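Local coordinates for protein L-ornithine N(5)-monooxygenase (PDB 3S5W) that catalyses the FAD- and NADPH-dependent hydroxylation of the side-chain nitrogen of L-ornithine, the first step in making hydroxamate siderophores such as pyoverdin, at residues H290-R293 / E294-L297; E299-N302 / T303-V307. One frame throughout, in Å; residues are numbered along the deposited sequence.

Overall arrangement
Followed from the N terminus, the chain first forms contact 1, wholly within helix 290-299: residues 290-293 meet 294-297 one turn further on, at the surface, its centre about 23 Å from that of the chain. Contact 2 opens after contact 1 has closed, so the two stand in series and neither nest nor cross; their centres are about 14 Å apart. Here the chain leaves the helix at Tyr300, and the loop leading to helix 310-326 curls back so that 303-307 meet 300-302. Glu299 joins the two, pairing with Arg295. The surface helix thus runs directly into the loop that helps to hold NADP(+) and the hydroxylated product.

Contact 1: H290-R293 / E294-L297; sequences HAER and ERLL
The His290 ring and the Arg295 guanidinium each receive a glutamate oxygen at the edge, the first from Glu294 and the second from Glu292. At the imidazole, ND1 donates to Glu294 OE2 over 2.6 Å, but the bond is bent: the oxygen sits somewhat out of the ring plane, and ND1 reaches it from above the carboxylate, whose plane stands 74° from that of the ring. Glu294 stays extended beyond CG, which lets its carboxylate reach back one turn, and its CD passes 3.4 Å from His290 O.

Glu292 and Arg295 lie alongside each other and point the same way, the guanidinium gripping the carboxylate side-on in a salt bridge: Arg295 NE donates to Glu292 OE1 (2.9 Å) and Arg295 NH2 to Glu292 OE2 (3.0 Å). Both oxygens are met on the syn side, though well out of the carboxylate plane, and lie near the guanidinium plane, the planes being 44° apart. A bend at chi3 of Arg295 (56°) folds the guanidinium back toward Glu292, and its NH1 pairs with Glu299. Beneath run the i to i+4 backbone bonds of an alpha-helix. Arg293 forms a salt bridge with Glu395 and, at Tyr286, a backbone hydrogen bond and a cation-pi contact. The Arg295 guanidinium probably stabilises the ionised form of Glu292, and its two-nitrogen grip restricts rotation of that carboxylate.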
# COMPACT_ATOMS: atom_id res chain seq x y z
N HIS A 290 -8.84 -20.86 11.95
CA HIS A 290 -9.41 -19.81 11.10
C HIS A 290 -10.46 -18.90 11.78
O HIS A 290 -10.43 -17.69 11.57
CB HIS A 290 -9.83 -20.38 9.72
CG HIS A 290 -11.31 -20.43 9.49
ND1 HIS A 290 -11.97 -19.44 8.79
CD2 HIS A 290 -12.24 -21.35 9.83
CE1 HIS A 290 -13.26 -19.75 8.72
NE2 HIS A 290 -13.45 -20.90 9.34
N ALA A 291 -11.34 -19.47 12.62
CA ALA A 291 -12.35 -18.65 13.32
C ALA A 291 -11.69 -17.64 14.28
O ALA A 291 -12.13 -16.48 14.39
CB ALA A 291 -13.37 -19.54 14.08
N GLU A 292 -10.62 -18.10 14.95
CA GLU A 292 -9.91 -17.28 15.91
C GLU A 292 -9.03 -16.21 15.23
O GLU A 292 -8.93 -15.08 15.73
CB GLU A 292 -9.07 -18.15 16.84
CG GLU A 292 -8.16 -17.39 17.82
CD GLU A 292 -8.91 -16.55 18.86
OE1 GLU A 292 -10.17 -16.53 18.87
OE2 GLU A 292 -8.22 -15.90 19.66
N ARG A 293 -8.40 -16.57 14.12
CA ARG A 293 -7.70 -15.56 13.28
C ARG A 293 -8.65 -14.43 12.87
O ARG A 293 -8.30 -13.25 12.97
CB ARG A 293 -7.12 -16.19 11.99
CG ARG A 293 -5.97 -17.16 12.15
CD ARG A 293 -5.61 -17.69 10.77
NE ARG A 293 -4.45 -18.57 10.73
CZ ARG A 293 -4.03 -19.20 9.62
NH1 ARG A 293 -4.70 -19.04 8.49
NH2 ARG A 293 -2.97 -19.98 9.66
N GLU A 294 -9.85 -14.79 12.39
CA GLU A 294 -10.83 -13.78 11.97
C GLU A 294 -11.34 -12.91 13.11
O GLU A 294 -11.61 -11.72 12.91
CB GLU A 294 -11.98 -14.43 11.18
CG GLU A 294 -11.47 -14.98 9.83
CD GLU A 294 -12.34 -16.09 9.26
OE1 GLU A 294 -13.52 -16.17 9.66
OE2 GLU A 294 -11.85 -16.88 8.39
N ARG A 295 -11.49 -13.50 14.29
CA ARG A 295 -11.87 -12.78 15.52
C ARG A 295 -10.80 -11.73 15.91
O ARG A 295 -11.13 -10.56 16.18
CB ARG A 295 -12.11 -13.76 16.69
CG ARG A 295 -12.88 -13.12 17.87
CD ARG A 295 -12.70 -13.82 19.23
NE ARG A 295 -11.31 -13.96 19.68
CZ ARG A 295 -10.52 -12.99 20.16
NH1 ARG A 295 -10.94 -11.72 20.23
NH2 ARG A 295 -9.29 -13.28 20.54
N LEU A 296 -9.54 -12.15 15.96
CA LEU A 296 -8.40 -11.24 16.23
C LEU A 296 -8.38 -10.07 15.24
O LEU A 296 -8.24 -8.91 15.64
CB LEU A 296 -7.06 -11.98 16.22
CG LEU A 296 -6.77 -12.94 17.39
CD1 LEU A 296 -5.70 -13.97 16.98
CD2 LEU A 296 -6.37 -12.17 18.69
N LEU A 297 -8.58 -10.37 13.96
CA LEU A 297 -8.55 -9.31 12.94
C LEU A 297 -9.69 -8.32 13.09
O LEU A 297 -9.49 -7.11 12.88
CB LEU A 297 -8.46 -9.88 11.51
CG LEU A 297 -7.13 -10.60 11.23
CD1 LEU A 297 -7.24 -11.54 10.02
CD2 LEU A 297 -5.98 -9.61 11.03

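Contact 2: E299-N302 / T303-V307; sequences EYHN and TNYSV. With NAP (NADP nicotinamide-adenine-dinucleotide phosphate), chain F; ONH (N~5~-hydroxy-L-ornithine), chain E.
Thr303 and Tyr300 close a type I beta-turn, 300-303, just beyond the end of helix 290-299, in the loop that carries ligand-binding residues of this flavin-dependent N-hydroxylating monooxygenase. Tyr300 O accepts twice from Thr303: OG1 donates at 2.6 Å, nearly in line with the C=O, and the backbone N at 3.1 Å from above the carbonyl plane. Having OG1 between the backbone N and carbonyl carbon (chi1 59°) turns the hydroxyl back toward that oxygen. His301 O also accepts twice: Tyr305 N (2.9 Å) lies nearly in line with the C=O, while Asn304 N (3.2 Å) comes from above the carbonyl plane.

Over one face of the His301 imidazole lies Tyr305 CB, a CH-pi contact of 3.6 Å to the centroid. The two rings are nearly parallel but so far slid apart that they hardly overlap, and Tyr305 OH bonds Gln419. A water donates to Tyr305 O and lies near His301 ND1.

Asn304 stands between NADP(+) and the product: its backbone O accepts from O3D of NADP(+), while OD1 accepts from NE of N5-hydroxyornithine at 2.8 Å, the nitrogen that has been hydroxylated. Asn274, Lys89 and Ser430 hold the same product. Ser306 N meets O1A of NADP(+) at 2.7 Å in an almost straight bond of 171°. Ser306 OG donates to the 2'-phosphate oxygen O2X.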
# COMPACT_ATOMS: atom_id res chain seq x y z
N GLU A 299 -11.24 -7.74 16.05
CA GLU A 299 -10.96 -7.03 17.31
C GLU A 299 -10.03 -5.82 17.10
O GLU A 299 -10.20 -4.77 17.72
CB GLU A 299 -10.33 -7.96 18.35
CG GLU A 299 -10.18 -7.32 19.78
CD GLU A 299 -9.44 -8.20 20.80
OE1 GLU A 299 -9.31 -9.42 20.58
OE2 GLU A 299 -8.97 -7.66 21.85
N TYR A 300 -9.01 -6.00 16.26
CA TYR A 300 -7.96 -4.98 16.08
C TYR A 300 -8.09 -4.23 14.75
O TYR A 300 -7.13 -3.61 14.30
CB TYR A 300 -6.59 -5.65 16.20
CG TYR A 300 -6.23 -6.05 17.63
CD1 TYR A 300 -5.63 -5.14 18.49
CD2 TYR A 300 -6.51 -7.34 18.11
CE1 TYR A 300 -5.31 -5.47 19.80
CE2 TYR A 300 -6.17 -7.70 19.42
CZ TYR A 300 -5.58 -6.76 20.26
OH TYR A 300 -5.23 -7.08 21.56
N HIS A 301 -9.26 -4.31 14.13
CA HIS A 301 -9.50 -3.66 12.84
C HIS A 301 -9.17 -2.16 12.90
O HIS A 301 -8.61 -1.61 11.95
CB HIS A 301 -10.97 -3.86 12.42
CG HIS A 301 -11.23 -3.61 10.96
ND1 HIS A 301 -12.07 -2.60 10.51
CD2 HIS A 301 -10.82 -4.27 9.85
CE1 HIS A 301 -12.14 -2.64 9.19
NE2 HIS A 301 -11.39 -3.64 8.77
N ASN A 302 -9.48 -1.52 14.04
CA ASN A 302 -9.31 -0.08 14.20
C ASN A 302 -7.87 0.40 14.49
O ASN A 302 -7.65 1.58 14.76
CB ASN A 302 -10.30 0.47 15.26
CG ASN A 302 -9.84 0.22 16.67
OD1 ASN A 302 -9.16 -0.77 16.95
ND2 ASN A 302 -10.21 1.14 17.58
N THR A 303 -6.92 -0.52 14.45
CA THR A 303 -5.49 -0.13 14.47
C THR A 303 -5.04 0.26 13.06
O THR A 303 -4.00 0.86 12.87
CB THR A 303 -4.61 -1.31 14.90
OG1 THR A 303 -4.81 -2.39 13.97
CG2 THR A 303 -4.97 -1.76 16.31
N ASN A 304 -5.85 -0.09 12.06
CA ASN A 304 -5.40 0.11 10.68
C ASN A 304 -6.42 0.52 9.63
O ASN A 304 -6.04 1.10 8.62
CB ASN A 304 -4.65 -1.13 10.19
CG ASN A 304 -3.83 -0.85 8.91
OD1 ASN A 304 -2.94 0.00 8.91
ND2 ASN A 304 -4.16 -1.54 7.80
N TYR A 305 -7.70 0.19 9.81
CA TYR A 305 -8.68 0.41 8.76
C TYR A 305 -9.80 1.32 9.23
O TYR A 305 -10.24 1.19 10.40
CB TYR A 305 -9.30 -0.94 8.32
CG TYR A 305 -8.30 -1.86 7.67
CD1 TYR A 305 -7.85 -1.62 6.37
CD2 TYR A 305 -7.82 -3.00 8.35
CE1 TYR A 305 -6.94 -2.45 5.75
CE2 TYR A 305 -6.90 -3.87 7.74
CZ TYR A 305 -6.47 -3.58 6.43
OH TYR A 305 -5.56 -4.38 5.78
N SER A 306 -10.25 2.22 8.34
CA SER A 306 -11.35 3.17 8.58
C SER A 306 -11.09 4.06 9.80
O SER A 306 -12.02 4.39 10.57
CB SER A 306 -12.70 2.44 8.77
OG SER A 306 -12.99 1.62 7.65
N VAL A 307 -9.83 4.46 9.97
CA VAL A 307 -9.46 5.27 11.12
C VAL A 307 -8.48 6.35 10.65
O VAL A 307 -7.86 6.23 9.58
CB VAL A 307 -8.81 4.45 12.25
CG1 VAL A 307 -9.87 3.58 13.02
CG2 VAL A 307 -7.61 3.59 11.74
PA NAP F . -9.33 2.35 4.60
O1A NAP F . -8.89 2.48 6.00
O2A NAP F . -9.61 0.99 4.19
O5B NAP F . -10.50 3.39 4.40
C5B NAP F . -11.42 3.11 3.41
C4B NAP F . -12.51 4.13 3.62
O4B NAP F . -13.31 4.00 2.48
C3B NAP F . -13.37 3.80 4.85
O3B NAP F . -13.85 5.04 5.34
C2B NAP F . -14.50 3.00 4.19
O2B NAP F . -15.71 3.15 4.87
C1B NAP F . -14.64 3.70 2.82
N9A NAP F . -15.27 2.78 1.86
C8A NAP F . -14.76 1.58 1.40
N7A NAP F . -15.64 1.02 0.54
C5A NAP F . -16.71 1.84 0.46
C6A NAP F . -17.91 1.75 -0.25
N6A NAP F . -18.16 0.69 -1.01
N1A NAP F . -18.82 2.75 -0.12
C2A NAP F . -18.60 3.85 0.67
N3A NAP F . -17.41 3.94 1.38
C4A NAP F . -16.50 2.95 1.29
O3 NAP F . -8.28 3.04 3.59
PN NAP F . -7.31 4.36 3.68
O1N NAP F . -6.73 4.51 2.31
O2N NAP F . -8.00 5.55 4.28
O5D NAP F . -6.22 3.72 4.68
C5D NAP F . -5.60 4.26 5.83
C4D NAP F . -4.24 3.59 5.73
O4D NAP F . -3.15 4.32 6.22
C3D NAP F . -4.05 2.24 6.39
O3D NAP F . -4.91 1.26 5.87
C2D NAP F . -2.55 2.03 6.11
O2D NAP F . -2.21 1.33 4.92
C1D NAP F . -2.03 3.47 6.01
P2B NAP F . -16.33 2.04 5.87
O1X NAP F . -17.79 2.48 5.94
O2X NAP F . -15.54 2.22 7.15
O3X NAP F . -16.11 0.67 5.28
C ONH E . 2.81 -0.14 13.87
N ONH E . 0.75 1.05 14.50
O ONH E . 3.32 0.51 14.84
CA ONH E . 1.41 0.22 13.46
CB ONH E . 1.44 0.90 12.08
CD ONH E . 0.03 1.82 10.29
NE ONH E . -1.35 2.04 9.93
CG ONH E . 0.01 1.16 11.64
OZ ONH E . -1.61 3.00 8.97
OXT ONH E . 3.40 -1.06 13.24
O HOH W 1 -12.11 0.23 12.13